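Local coordinates for protein SusD homolog (Bacteroides thetaiotaomicron VPI-5482, PDB 3IV0) that probably binds glycans at the outer membrane, as a SusD-family protein, probably a lipoprotein, that would pass captured sugar to a partner transporter, at residues G61-Y67 with N78-D82; G86-W92 with W461-A467; D385-C389 with N405-L411; R366-L372 with L392-R398. Where two conformers were deposited one is given. Residue numbers count along the deposited sequence, not the author numbering.

Contact 1: G61-Y67 with N78-D82; sequences GDKYVAY and NTYPD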
loop_
_atom_site.group_PDB
_atom_site.type_symbol
_atom_site.label_atom_id
_atom_site.label_comp_id
_atom_site.label_asym_id
_atom_site.label_seq_id
_atom_site.Cartn_x
_atom_site.Cartn_y
_atom_site.Cartn_z
ATOM N N GLY A 61 22.938 5.952 -14.426
ATOM C CA GLY A 61 22.970 7.171 -13.608
ATOM C C GLY A 61 21.823 7.336 -12.604
ATOM O O GLY A 61 21.959 8.094 -11.626
ATOM N N ASP A 62 20.700 6.641 -12.843
ATOM C CA ASP A 62 19.561 6.600 -11.888
ATOM C C ASP A 62 19.867 5.536 -10.843
ATOM O O ASP A 62 19.302 4.418 -10.831
ATOM C CB ASP A 62 18.268 6.281 -12.641
ATOM C CG ASP A 62 17.887 7.379 -13.616
ATOM O OD1 ASP A 62 18.037 8.571 -13.256
ATOM O OD2 ASP A 62 17.387 7.066 -14.703
ATOM N N LYS A 63 20.790 5.880 -9.970
ATOM C CA LYS A 63 21.467 4.905 -9.139
ATOM C C LYS A 63 20.533 4.257 -8.132
ATOM O O LYS A 63 20.718 3.102 -7.747
ATOM C CB LYS A 63 22.624 5.580 -8.418
ATOM C CG LYS A 63 23.765 5.923 -9.363
ATOM C CD LYS A 63 24.884 6.614 -8.608
ATOM C CE LYS A 63 26.078 6.799 -9.537
ATOM N NZ LYS A 63 27.144 7.647 -8.948
ATOM N N TYR A 64 19.494 4.978 -7.733
ATOM C CA TYR A 64 18.554 4.487 -6.726
ATOM C C TYR A 64 17.819 3.228 -7.170
ATOM O O TYR A 64 17.453 2.416 -6.316
ATOM C CB TYR A 64 17.558 5.570 -6.320
ATOM C CG TYR A 64 16.655 6.073 -7.402
ATOM C CD1 TYR A 64 15.438 5.488 -7.649
ATOM C CD2 TYR A 64 17.018 7.181 -8.168
ATOM C CE1 TYR A 64 14.595 5.954 -8.634
ATOM C CE2 TYR A 64 16.181 7.652 -9.176
ATOM C CZ TYR A 64 14.964 7.035 -9.393
ATOM O OH TYR A 64 14.117 7.521 -10.347
ATOM N N VAL A 65 17.667 3.008 -8.481
ATOM C CA VAL A 65 16.993 1.811 -8.945
ATOM C C VAL A 65 17.740 0.558 -8.497
ATOM O O VAL A 65 17.157 -0.345 -7.915
ATOM C CB VAL A 65 16.800 1.797 -10.468
ATOM C CG1 VAL A 65 16.209 0.453 -10.903
ATOM C CG2 VAL A 65 15.899 2.982 -10.864
ATOM N N ALA A 66 19.022 0.469 -8.833
ATOM C CA ALA A 66 19.843 -0.660 -8.374
ATOM C C ALA A 66 19.946 -0.730 -6.871
ATOM O O ALA A 66 19.912 -1.809 -6.310
ATOM C CB ALA A 66 21.275 -0.630 -8.999
ATOM N N TYR A 67 20.141 0.398 -6.191
ATOM C CA TYR A 67 20.191 0.339 -4.741
ATOM C C TYR A 67 18.932 -0.312 -4.167
ATOM O O TYR A 67 19.009 -1.195 -3.286
ATOM C CB TYR A 67 20.381 1.718 -4.144
ATOM C CG TYR A 67 21.678 2.418 -4.511
ATOM C CD1 TYR A 67 22.863 1.728 -4.758
ATOM C CD2 TYR A 67 21.720 3.796 -4.543
ATOM C CE1 TYR A 67 24.038 2.424 -5.062
ATOM C CE2 TYR A 67 22.870 4.476 -4.825
ATOM C CZ TYR A 67 24.014 3.791 -5.088
ATOM O OH TYR A 67 25.149 4.523 -5.362
ATOM N N ASN A 78 23.880 7.333 1.519
ATOM C CA ASN A 78 25.070 8.090 1.161
ATOM C C ASN A 78 24.937 8.859 -0.182
ATOM O O ASN A 78 25.429 9.980 -0.281
ATOM C CB ASN A 78 26.287 7.147 1.152
ATOM C CG ASN A 78 27.609 7.888 0.987
ATOM O OD1 ASN A 78 28.294 7.728 -0.028
ATOM N ND2 ASN A 78 27.974 8.682 1.980
ATOM N N THR A 79 24.258 8.308 -1.185
ATOM C CA THR A 79 24.181 8.958 -2.500
ATOM C C THR A 79 23.116 10.053 -2.526
ATOM O O THR A 79 23.316 11.078 -3.180
ATOM C CB THR A 79 23.899 7.928 -3.610
ATOM O OG1 THR A 79 24.980 6.973 -3.660
ATOM C CG2 THR A 79 23.749 8.578 -4.966
ATOM N N TYR A 80 22.040 9.886 -1.759
ATOM C CA TYR A 80 20.921 10.830 -1.740
ATOM C C TYR A 80 20.559 11.171 -0.295
ATOM O O TYR A 80 19.499 10.794 0.206
ATOM C CB TYR A 80 19.707 10.235 -2.445
ATOM C CG TYR A 80 19.935 9.710 -3.835
ATOM C CD1 TYR A 80 20.013 10.547 -4.924
ATOM C CD2 TYR A 80 20.054 8.333 -4.059
ATOM C CE1 TYR A 80 20.193 10.040 -6.198
ATOM C CE2 TYR A 80 20.236 7.831 -5.311
ATOM C CZ TYR A 80 20.296 8.682 -6.395
ATOM O OH TYR A 80 20.465 8.154 -7.662
ATOM N N PRO A 81 21.443 11.858 0.420
ATOM C CA PRO A 81 21.259 11.937 1.858
ATOM C C PRO A 81 20.024 12.656 2.384
ATOM O O PRO A 81 19.577 12.334 3.468
ATOM C CB PRO A 81 22.498 12.686 2.340
ATOM C CG PRO A 81 23.206 13.174 1.145
ATOM C CD PRO A 81 22.736 12.424 -0.031
ATOM N N ASP A 82 19.568 13.675 1.650
ATOM C CA ASP A 82 18.517 14.561 2.172
ATOM C C ASP A 82 17.274 14.695 1.286
ATOM O O ASP A 82 16.217 15.209 1.760
ATOM C CB ASP A 82 19.091 15.966 2.443
ATOM C CG ASP A 82 20.037 16.000 3.597
ATOM O OD1 ASP A 82 19.881 15.223 4.562
ATOM O OD2 ASP A 82 20.947 16.858 3.589
HETATM O O HOH W 1 20.281 9.750 -9.600
#
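Tyr80, the first residue past the end of helix 73-79, makes the largest share of this contact. Its CA-to-CB bond points toward 61-67, and the ring reaches across so that its hydroxyl sits at the start of helix 63-69. There Lys63 N and Tyr64 N each lie 3.3 Å from Tyr80 OH and give it a weak hydrogen bond, and one water joins Tyr80 OH (2.5 Å) to Gly61 O (3.1 Å). The ring itself packs on Tyr64, with Tyr80 CE2 3.6 Å from Tyr64 CB. Thr79 turns toward the same helix: its OG1 lies 3.0 Å from Tyr67 OH, and Thr79 OG1 is hydrogen-bonded to Glu75 O. The edge of the Tyr67 ring meets Tyr80, Tyr67 CE2 4.3 Å from Tyr80 CE2. Behind this layer, Tyr64 meets the ring of Tyr46 with nearly parallel planes. What results is a pair of short consecutive helices joined by a tight connection, in which a tyrosine from the end of one meets two backbone NH groups at the start of the other.

Contact 2: G86-W92 with W461-A467; sequences GGLIMQW and WPIHRNA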
loop_
_atom_site.group_PDB
_atom_site.type_symbol
_atom_site.label_atom_id
_atom_site.label_comp_id
_atom_site.label_asym_id
_atom_site.label_seq_id
_atom_site.Cartn_x
_atom_site.Cartn_y
_atom_site.Cartn_z
ATOM N N GLY A 86 16.075 9.490 -1.589
ATOM C CA GLY A 86 16.513 8.631 -0.484
ATOM C C GLY A 86 16.215 9.192 0.869
ATOM O O GLY A 86 15.281 8.754 1.548
ATOM N N GLY A 87 16.953 10.223 1.273
ATOM C CA GLY A 87 16.816 10.751 2.612
ATOM C C GLY A 87 15.452 11.176 3.075
ATOM O O GLY A 87 15.099 11.009 4.237
ATOM N N LEU A 88 14.695 11.842 2.218
ATOM C CA LEU A 88 13.351 12.227 2.620
ATOM C C LEU A 88 12.497 11.032 2.948
ATOM O O LEU A 88 11.655 11.092 3.819
ATOM C CB LEU A 88 12.633 13.026 1.544
ATOM C CG LEU A 88 13.007 14.466 1.309
ATOM C CD1 LEU A 88 12.108 15.076 0.203
ATOM C CD2 LEU A 88 12.918 15.255 2.593
ATOM N N ILE A 89 12.665 9.954 2.199
ATOM C CA ILE A 89 11.857 8.766 2.409
ATOM C C ILE A 89 12.216 8.140 3.771
ATOM O O ILE A 89 11.423 7.464 4.390
ATOM C CB ILE A 89 12.084 7.783 1.240
ATOM C CG1 ILE A 89 11.746 8.414 -0.115
ATOM C CG2 ILE A 89 11.235 6.524 1.455
ATOM C CD1 ILE A 89 12.192 7.581 -1.303
HETATM N N MSE A 90 13.419 8.445 4.246
HETATM C CA MSE A 90 13.898 7.951 5.531
HETATM C C MSE A 90 13.476 8.789 6.724
HETATM O O MSE A 90 13.927 8.569 7.832
HETATM C CB MSE A 90 15.414 7.886 5.509
HETATM C CG MSE A 90 15.930 6.892 4.509
HETATM SE SE MSE A 90 17.811 7.065 4.042
HETATM C CE MSE A 90 17.771 5.871 2.470
ATOM N N GLN A 91 12.615 9.771 6.456
ATOM C CA GLN A 91 12.069 10.662 7.467
ATOM C C GLN A 91 10.604 10.429 7.683
ATOM O O GLN A 91 9.798 10.551 6.760
ATOM C CB GLN A 91 12.314 12.121 7.070
ATOM C CG GLN A 91 13.796 12.460 7.070
ATOM C CD GLN A 91 14.122 13.772 6.432
ATOM O OE1 GLN A 91 13.479 14.789 6.709
ATOM N NE2 GLN A 91 15.093 13.770 5.557
ATOM N N TRP A 92 10.248 10.103 8.911
ATOM C CA TRP A 92 8.857 9.850 9.260
ATOM C C TRP A 92 8.071 11.093 9.639
ATOM O O TRP A 92 6.899 11.016 10.010
ATOM C CB TRP A 92 8.752 8.746 10.335
ATOM C CG TRP A 92 9.539 8.973 11.572
ATOM C CD1 TRP A 92 9.798 10.180 12.184
ATOM C CD2 TRP A 92 10.205 7.981 12.325
ATOM N NE1 TRP A 92 10.549 9.964 13.299
ATOM C CE2 TRP A 92 10.822 8.629 13.423
ATOM C CE3 TRP A 92 10.311 6.588 12.212
ATOM C CZ2 TRP A 92 11.572 7.943 14.352
ATOM C CZ3 TRP A 92 11.064 5.895 13.157
ATOM C CH2 TRP A 92 11.680 6.582 14.213
ATOM N N TRP A 461 13.969 0.528 6.453
ATOM C CA TRP A 461 14.678 1.698 5.964
ATOM C C TRP A 461 15.603 2.260 7.035
ATOM O O TRP A 461 15.275 2.225 8.188
ATOM C CB TRP A 461 13.662 2.793 5.546
ATOM C CG TRP A 461 13.011 2.528 4.249
ATOM C CD1 TRP A 461 12.076 1.582 3.986
ATOM C CD2 TRP A 461 13.297 3.163 2.984
ATOM N NE1 TRP A 461 11.723 1.617 2.668
ATOM C CE2 TRP A 461 12.462 2.577 2.025
ATOM C CE3 TRP A 461 14.144 4.216 2.593
ATOM C CZ2 TRP A 461 12.485 2.950 0.689
ATOM C CZ3 TRP A 461 14.172 4.586 1.294
ATOM C CH2 TRP A 461 13.357 3.958 0.344
ATOM N N PRO A 462 16.746 2.843 6.611
ATOM C CA PRO A 462 17.486 3.656 7.543
ATOM C C PRO A 462 16.617 4.778 8.077
ATOM O O PRO A 462 15.769 5.271 7.341
ATOM C CB PRO A 462 18.632 4.227 6.691
ATOM C CG PRO A 462 18.736 3.298 5.490
ATOM C CD PRO A 462 17.335 2.843 5.267
ATOM N N ILE A 463 16.860 5.170 9.312
ATOM C CA ILE A 463 16.214 6.336 9.919
ATOM C C ILE A 463 17.151 7.531 9.736
ATOM O O ILE A 463 18.295 7.494 10.186
ATOM C CB ILE A 463 15.921 6.078 11.380
ATOM C CG1 ILE A 463 14.804 5.030 11.496
ATOM C CG2 ILE A 463 15.495 7.386 12.119
ATOM C CD1 ILE A 463 14.617 4.459 12.902
ATOM N N HIS A 464 16.663 8.572 9.068
ATOM C CA HIS A 464 17.451 9.783 8.839
ATOM C C HIS A 464 17.783 10.493 10.143
ATOM O O HIS A 464 17.009 10.515 11.082
ATOM C CB HIS A 464 16.627 10.694 7.934
ATOM C CG HIS A 464 17.393 11.836 7.337
ATOM N ND1 HIS A 464 17.626 13.016 8.014
ATOM C CD2 HIS A 464 17.981 11.960 6.128
ATOM C CE1 HIS A 464 18.311 13.828 7.223
ATOM N NE2 HIS A 464 18.536 13.214 6.072
ATOM N N ARG A 465 18.956 11.108 10.178
ATOM C CA ARG A 465 19.384 11.851 11.376
ATOM C C ARG A 465 18.401 12.931 11.813
ATOM O O ARG A 465 18.332 13.261 12.985
ATOM C CB ARG A 465 20.764 12.451 11.139
ATOM C CG ARG A 465 20.787 13.443 10.005
ATOM N N ASN A 466 17.622 13.500 10.903
ATOM C CA ASN A 466 16.654 14.502 11.299
ATOM C C ASN A 466 15.691 13.979 12.360
ATOM O O ASN A 466 15.175 14.728 13.201
ATOM C CB ASN A 466 15.867 15.042 10.092
ATOM C CG ASN A 466 16.751 15.849 9.102
ATOM O OD1 ASN A 466 17.938 16.129 9.358
ATOM N ND2 ASN A 466 16.177 16.171 7.944
ATOM N N ALA A 467 15.459 12.668 12.369
ATOM C CA ALA A 467 14.581 12.090 13.369
ATOM C C ALA A 467 15.170 12.184 14.756
ATOM O O ALA A 467 14.433 12.278 15.728
ATOM C CB ALA A 467 14.252 10.624 13.012
HETATM O O HOH W 2 11.625 11.897 15.288
#
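Two irregular runs of chain, far apart in sequence, fit together here through a protruding turn and the hollow that receives it. The type I turn Leu88 to Gln91 protrudes, and Met90 (present as selenomethionine) is set into the hollow made by Trp461, Pro462 and His464: Met90 CB comes 3.2 Å from Pro462 O, Met90 CG lies 3.7 Å from Trp461 CE3 at the indole edge, and Met90 SE rests 4.0 Å from Pro462 CB. Beside it, Ile89 sets CG2 over the face of the Trp461 six-membered ring, 3.6 Å from the centroid, a CH-pi contact. One strong bond fixes the fit, His464 N to Met90 O at 3.0 Å. On the other flank, Gln91 CG presses to 3.4 Å from His464 CB, while Trp92 covers Ile463 and Ala467 (Trp92 CZ3 to Ile463 CD1, 3.8 Å; Trp92 NE1 to Ala467 CB, 3.8 Å). His464 ND1 accepts from Asn466 N at 2.9 Å, capping the helix that follows, and His464 NE2 bonds to Asp82. Around this core, helix 73-79 packs on Met90 and Trp461, helix 43-50 on Ile89 and Trp461, and helix 117-142 on Trp92, Trp461 and Ile463; Trp92 immediately precedes helix 93-108.

Contact 3: D385-C389 with N405-L411; sequences DTKAC and NTSGSEL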
loop_
_atom_site.group_PDB
_atom_site.type_symbol
_atom_site.label_atom_id
_atom_site.label_comp_id
_atom_site.label_asym_id
_atom_site.label_seq_id
_atom_site.Cartn_x
_atom_site.Cartn_y
_atom_site.Cartn_z
ATOM N N ASP A 385 -9.786 -25.362 2.739
ATOM C CA ASP A 385 -9.021 -25.120 1.509
ATOM C C ASP A 385 -9.959 -24.936 0.358
ATOM O O ASP A 385 -9.665 -24.203 -0.589
ATOM C CB ASP A 385 -8.027 -26.255 1.186
ATOM C CG ASP A 385 -6.712 -26.170 1.981
ATOM O OD1 ASP A 385 -6.455 -25.170 2.691
ATOM O OD2 ASP A 385 -5.897 -27.120 1.929
ATOM N N THR A 386 -11.132 -25.558 0.417
ATOM C CA THR A 386 -12.097 -25.373 -0.643
ATOM C C THR A 386 -12.558 -23.897 -0.734
ATOM O O THR A 386 -12.666 -23.321 -1.837
ATOM C CB THR A 386 -13.274 -26.370 -0.533
ATOM O OG1 THR A 386 -13.916 -26.202 0.715
ATOM C CG2 THR A 386 -12.758 -27.800 -0.654
ATOM N N LYS A 387 -12.813 -23.279 0.417
ATOM C CA LYS A 387 -13.216 -21.878 0.414
ATOM C C LYS A 387 -12.050 -20.991 0.004
ATOM O O LYS A 387 -12.235 -20.017 -0.724
ATOM C CB LYS A 387 -13.744 -21.437 1.786
ATOM C CG LYS A 387 -14.188 -19.990 1.842
ATOM C CD LYS A 387 -15.483 -19.781 1.115
ATOM C CE LYS A 387 -16.229 -18.539 1.590
ATOM N NZ LYS A 387 -17.538 -18.419 0.874
ATOM N N ALA A 388 -10.862 -21.332 0.451
ATOM C CA ALA A 388 -9.686 -20.598 -0.005
ATOM C C ALA A 388 -9.560 -20.604 -1.533
ATOM O O ALA A 388 -9.305 -19.578 -2.146
ATOM C CB ALA A 388 -8.428 -21.128 0.650
ATOM N N CYS A 389 -9.760 -21.762 -2.165
ATOM C CA CYS A 389 -9.792 -21.854 -3.609
ATOM C C CYS A 389 -10.890 -21.052 -4.238
ATOM O O CYS A 389 -10.695 -20.411 -5.261
ATOM C CB CYS A 389 -9.886 -23.320 -4.070
ATOM S SG CYS A 389 -8.445 -24.312 -3.839
ATOM N N ASN A 405 -7.399 -25.689 -8.198
ATOM C CA ASN A 405 -8.027 -26.693 -7.374
ATOM C C ASN A 405 -6.926 -27.475 -6.699
ATOM O O ASN A 405 -6.401 -28.457 -7.232
ATOM C CB ASN A 405 -8.895 -27.621 -8.212
ATOM C CG ASN A 405 -9.689 -28.575 -7.337
ATOM O OD1 ASN A 405 -9.817 -28.355 -6.142
ATOM N ND2 ASN A 405 -10.235 -29.637 -7.941
ATOM N N THR A 406 -6.534 -27.009 -5.533
ATOM C CA THR A 406 -5.433 -27.589 -4.825
ATOM C C THR A 406 -5.528 -27.253 -3.357
ATOM O O THR A 406 -6.549 -26.776 -2.890
ATOM C CB THR A 406 -4.075 -27.222 -5.479
ATOM O OG1 THR A 406 -3.067 -28.086 -4.935
ATOM C CG2 THR A 406 -3.739 -25.748 -5.320
ATOM N N SER A 407 -4.495 -27.568 -2.608
ATOM C CA SER A 407 -4.550 -27.526 -1.184
ATOM C C SER A 407 -3.138 -27.332 -0.627
ATOM O O SER A 407 -2.150 -27.376 -1.361
ATOM C CB SER A 407 -5.148 -28.865 -0.704
ATOM O OG SER A 407 -4.264 -29.967 -1.000
ATOM N N GLY A 408 -3.062 -27.141 0.666
ATOM C CA GLY A 408 -1.781 -27.202 1.348
ATOM C C GLY A 408 -0.757 -26.248 0.781
ATOM O O GLY A 408 -1.078 -25.103 0.413
ATOM N N SER A 409 0.482 -26.686 0.739
ATOM C CA SER A 409 1.555 -25.810 0.310
ATOM C C SER A 409 1.355 -25.306 -1.102
ATOM O O SER A 409 1.665 -24.137 -1.388
ATOM C CB SER A 409 2.890 -26.521 0.461
ATOM O OG SER A 409 3.097 -26.753 1.837
ATOM N N GLU A 410 0.841 -26.128 -2.005
ATOM C CA GLU A 410 0.625 -25.684 -3.362
ATOM C C GLU A 410 -0.385 -24.533 -3.405
ATOM O O GLU A 410 -0.228 -23.587 -4.183
ATOM C CB GLU A 410 0.149 -26.846 -4.241
ATOM C CG GLU A 410 0.136 -26.532 -5.699
ATOM C CD GLU A 410 -0.074 -27.743 -6.599
ATOM O OE1 GLU A 410 -0.831 -28.672 -6.232
ATOM O OE2 GLU A 410 0.523 -27.754 -7.701
ATOM N N LEU A 411 -1.401 -24.609 -2.562
ATOM C CA LEU A 411 -2.438 -23.570 -2.491
ATOM C C LEU A 411 -1.848 -22.291 -1.891
ATOM O O LEU A 411 -2.078 -21.189 -2.407
ATOM C CB LEU A 411 -3.668 -24.064 -1.721
ATOM C CG LEU A 411 -4.777 -23.022 -1.534
ATOM C CD1 LEU A 411 -5.220 -22.479 -2.902
ATOM C CD2 LEU A 411 -5.884 -23.658 -0.711
#
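This is a contact between the first turn of one helix, 385-398, and the loop and first turn of the next, 408-422, at one end of the molecule. Its one direct hydrogen bond runs from Gly408 N to Asp385 OD2, 3.1 Å long and nearly straight, so a carboxylate from one helix start takes up an amide at the start of the next. The same carboxylate oxygen, Asp385 OD2, lies 3.2 Å from Ser407 CB. One turn on, Cys389 SG approaches Thr406 O to 3.3 Å. Leu411 fills the space between the helices, its CD2 3.8 Å from Ala388 CB and its CD1 3.8 Å from Cys389 SG; Leu411 also touches Ala379 of helix 367-381, which packs on Ala388 through Leu378. Thr406 OG1, in the loop, donates to Glu410 OE1 in the first turn of the helix at 2.7 Å. Consecutive helices joined by short loops and packed through small and aliphatic side chains are what one expects of the helical, TPR-like part of a SusD-family protein.

Contact 4: R366-L372 with L392-R398; sequences RYAGALL and LNRVRNR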
loop_
_atom_site.group_PDB
_atom_site.type_symbol
_atom_site.label_atom_id
_atom_site.label_comp_id
_atom_site.label_asym_id
_atom_site.label_seq_id
_atom_site.Cartn_x
_atom_site.Cartn_y
_atom_site.Cartn_z
ATOM N N ARG A 366 -7.509 -2.726 -2.461
ATOM C CA ARG A 366 -8.699 -2.961 -3.272
ATOM C C ARG A 366 -9.244 -4.370 -3.095
ATOM O O ARG A 366 -8.616 -5.235 -2.452
ATOM C CB ARG A 366 -8.496 -2.632 -4.733
ATOM C CG ARG A 366 -7.496 -3.482 -5.423
ATOM C CD ARG A 366 -7.439 -3.106 -6.920
ATOM N NE ARG A 366 -6.272 -3.700 -7.567
ATOM C CZ ARG A 366 -6.308 -4.771 -8.362
ATOM N NH1 ARG A 366 -7.416 -5.424 -8.615
ATOM N NH2 ARG A 366 -5.190 -5.189 -8.913
ATOM N N TYR A 367 -10.442 -4.605 -3.603
ATOM C CA TYR A 367 -11.205 -5.792 -3.250
ATOM C C TYR A 367 -10.512 -7.078 -3.683
ATOM O O TYR A 367 -10.529 -8.046 -2.934
ATOM C CB TYR A 367 -12.606 -5.642 -3.807
ATOM C CG TYR A 367 -13.621 -6.675 -3.391
ATOM C CD1 TYR A 367 -13.834 -7.032 -2.062
ATOM C CD2 TYR A 367 -14.452 -7.236 -4.342
ATOM C CE1 TYR A 367 -14.806 -7.978 -1.727
ATOM C CE2 TYR A 367 -15.458 -8.131 -4.006
ATOM C CZ TYR A 367 -15.592 -8.517 -2.719
ATOM O OH TYR A 367 -16.583 -9.417 -2.391
ATOM N N ALA A 368 -9.846 -7.117 -4.835
ATOM C CA ALA A 368 -9.157 -8.341 -5.233
ATOM C C ALA A 368 -8.071 -8.674 -4.234
ATOM O O ALA A 368 -7.852 -9.848 -3.906
ATOM C CB ALA A 368 -8.527 -8.217 -6.649
ATOM N N GLY A 369 -7.334 -7.655 -3.791
ATOM C CA GLY A 369 -6.302 -7.860 -2.768
ATOM C C GLY A 369 -6.859 -8.447 -1.496
ATOM O O GLY A 369 -6.286 -9.397 -0.939
ATOM N N ALA A 370 -7.947 -7.880 -0.998
ATOM C CA ALA A 370 -8.553 -8.325 0.238
ATOM C C ALA A 370 -9.081 -9.747 0.140
ATOM O O ALA A 370 -8.886 -10.522 1.061
ATOM C CB ALA A 370 -9.651 -7.366 0.653
ATOM N N LEU A 371 -9.625 -10.109 -1.011
ATOM C CA LEU A 371 -10.072 -11.488 -1.196
ATOM C C LEU A 371 -8.890 -12.431 -1.112
ATOM O O LEU A 371 -9.013 -13.537 -0.612
ATOM C CB LEU A 371 -10.795 -11.642 -2.555
ATOM C CG LEU A 371 -12.105 -10.913 -2.681
ATOM C CD1 LEU A 371 -12.637 -11.073 -4.114
ATOM C CD2 LEU A 371 -13.130 -11.417 -1.635
ATOM N N LEU A 372 -7.747 -12.026 -1.664
ATOM C CA LEU A 372 -6.547 -12.870 -1.611
ATOM C C LEU A 372 -5.979 -12.955 -0.228
ATOM O O LEU A 372 -5.483 -14.001 0.161
ATOM C CB LEU A 372 -5.507 -12.417 -2.629
ATOM C CG LEU A 372 -5.914 -12.588 -4.107
ATOM C CD1 LEU A 372 -4.964 -11.833 -5.034
ATOM C CD2 LEU A 372 -6.051 -14.071 -4.509
ATOM N N LEU A 392 -9.747 -17.410 -4.191
ATOM C CA LEU A 392 -8.689 -17.295 -5.171
ATOM C C LEU A 392 -9.255 -17.279 -6.581
ATOM O O LEU A 392 -8.866 -16.490 -7.426
ATOM C CB LEU A 392 -7.689 -18.442 -4.980
ATOM C CG LEU A 392 -6.612 -18.625 -6.035
ATOM C CD1 LEU A 392 -5.762 -17.349 -6.188
ATOM C CD2 LEU A 392 -5.742 -19.860 -5.713
ATOM N N ASN A 393 -10.208 -18.165 -6.823
ATOM C CA ASN A 393 -10.754 -18.296 -8.175
ATOM C C ASN A 393 -11.628 -17.152 -8.623
ATOM O O ASN A 393 -11.808 -16.938 -9.813
ATOM C CB ASN A 393 -11.442 -19.651 -8.314
ATOM C CG ASN A 393 -10.451 -20.770 -8.433
ATOM O OD1 ASN A 393 -9.363 -20.582 -8.963
ATOM N ND2 ASN A 393 -10.813 -21.976 -7.954
ATOM N N ARG A 394 -12.144 -16.369 -7.696
ATOM C CA ARG A 394 -12.817 -15.148 -8.121
ATOM C C ARG A 394 -11.861 -14.206 -8.830
ATOM O O ARG A 394 -12.213 -13.593 -9.835
ATOM C CB ARG A 394 -13.484 -14.472 -6.941
ATOM C CG ARG A 394 -14.733 -15.250 -6.485
ATOM C CD ARG A 394 -15.299 -14.739 -5.227
ATOM N NE ARG A 394 -15.799 -13.387 -5.367
ATOM C CZ ARG A 394 -16.162 -12.654 -4.316
ATOM N NH1 ARG A 394 -16.081 -13.182 -3.118
ATOM N NH2 ARG A 394 -16.603 -11.425 -4.483
ATOM N N VAL A 395 -10.634 -14.149 -8.339
ATOM C CA VAL A 395 -9.606 -13.328 -8.955
ATOM C C VAL A 395 -9.076 -13.981 -10.241
ATOM O O VAL A 395 -8.921 -13.301 -11.254
ATOM C CB VAL A 395 -8.487 -13.033 -7.960
ATOM C CG1 VAL A 395 -7.360 -12.232 -8.620
ATOM C CG2 VAL A 395 -9.077 -12.276 -6.726
ATOM N N ARG A 396 -8.856 -15.294 -10.185
ATOM C CA ARG A 396 -8.408 -16.016 -11.382
ATOM C C ARG A 396 -9.433 -15.866 -12.501
ATOM O O ARG A 396 -9.081 -15.611 -13.645
ATOM C CB ARG A 396 -8.230 -17.497 -11.088
ATOM C CG ARG A 396 -7.222 -17.879 -10.034
ATOM C CD ARG A 396 -5.817 -17.736 -10.517
ATOM N NE ARG A 396 -5.502 -18.742 -11.549
ATOM C CZ ARG A 396 -4.317 -18.843 -12.127
ATOM N NH1 ARG A 396 -3.338 -17.990 -11.872
ATOM N NH2 ARG A 396 -4.116 -19.779 -13.046
ATOM N N ASN A 397 -10.707 -16.062 -12.176
ATOM C CA ASN A 397 -11.751 -15.994 -13.194
ATOM C C ASN A 397 -11.854 -14.593 -13.797
ATOM O O ASN A 397 -12.042 -14.443 -14.998
ATOM C CB ASN A 397 -13.104 -16.449 -12.661
ATOM C CG ASN A 397 -13.238 -17.972 -12.529
ATOM O OD1 ASN A 397 -13.877 -18.465 -11.587
ATOM N ND2 ASN A 397 -12.686 -18.709 -13.470
ATOM N N ARG A 398 -11.695 -13.549 -12.985
ATOM C CA ARG A 398 -11.754 -12.199 -13.526
ATOM C C ARG A 398 -10.624 -11.973 -14.536
ATOM O O ARG A 398 -10.824 -11.280 -15.537
ATOM C CB ARG A 398 -11.721 -11.154 -12.383
ATOM C CG ARG A 398 -11.968 -9.761 -12.864
ATOM C CD ARG A 398 -10.735 -8.969 -13.168
ATOM N NE ARG A 398 -9.948 -8.699 -11.963
ATOM C CZ ARG A 398 -10.216 -7.753 -11.073
ATOM N NH1 ARG A 398 -11.253 -6.955 -11.211
ATOM N NH2 ARG A 398 -9.437 -7.620 -10.022
#
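Leu371 lies against the guanidinium of Arg394, with CD1 over one face of it and Leu371 CD2 3.7 Å from Arg394 NH1. The same guanidinium reaches on to Tyr367, where Arg394 NH2 donates to Tyr367 OH at 2.9 Å; both side chains also bind Glu239, Arg394 by a salt bridge and Tyr367 by a hydrogen bond. The two short helical segments run roughly antiparallel, at 142°, with their axes 9.2 Å apart at closest approach. Small and branched residues line the interface beside this flank and run on to Leu372 and Leu392: Ala368 CB lies 4.1 Å from Val395 CG2, Leu372 CG 4.1 Å from Val395 CG2, and Leu372 CD2 3.7 Å from Leu392 CD1. On the other flank Arg398 NH2 comes to 3.5 Å from Ala368 CB and to 3.3 Å from Arg366 NH1. Two arginines this close would repel, but Glu263 and Glu422 each form salt bridges to both, Glu426 takes Arg366 as well, and Arg398 NH1 also hydrogen-bonds to Leu248 O. The chemistry is therefore an aliphatic centre with arginines on two flanks, and the positive charge, largely buried for Arg366 and Arg398, is balanced by acidic residues from elsewhere.

Following the chain from the N terminus, contact 1 comes first and closes a short loop between helices 63-69 and 73-79. Contact 2 opens just after it and touches it, Tyr80 O to Gly87 N at 2.8 Å and Asp82 OD1 to His464 NE2 at 2.8 Å, but its partner lies near the C terminus, so it spans most of the chain. Contacts 3 and 4 fall within that span. They cross one another, sharing helix 385-398, and meet where Leu411 CD1 lies 3.9 Å from Leu392 CD2; together they knit helices 367-381, 385-398 and 408-422. Contacts 2 and 4 lie on opposite sides of the chain's centre, their own centres about 35 Å apart.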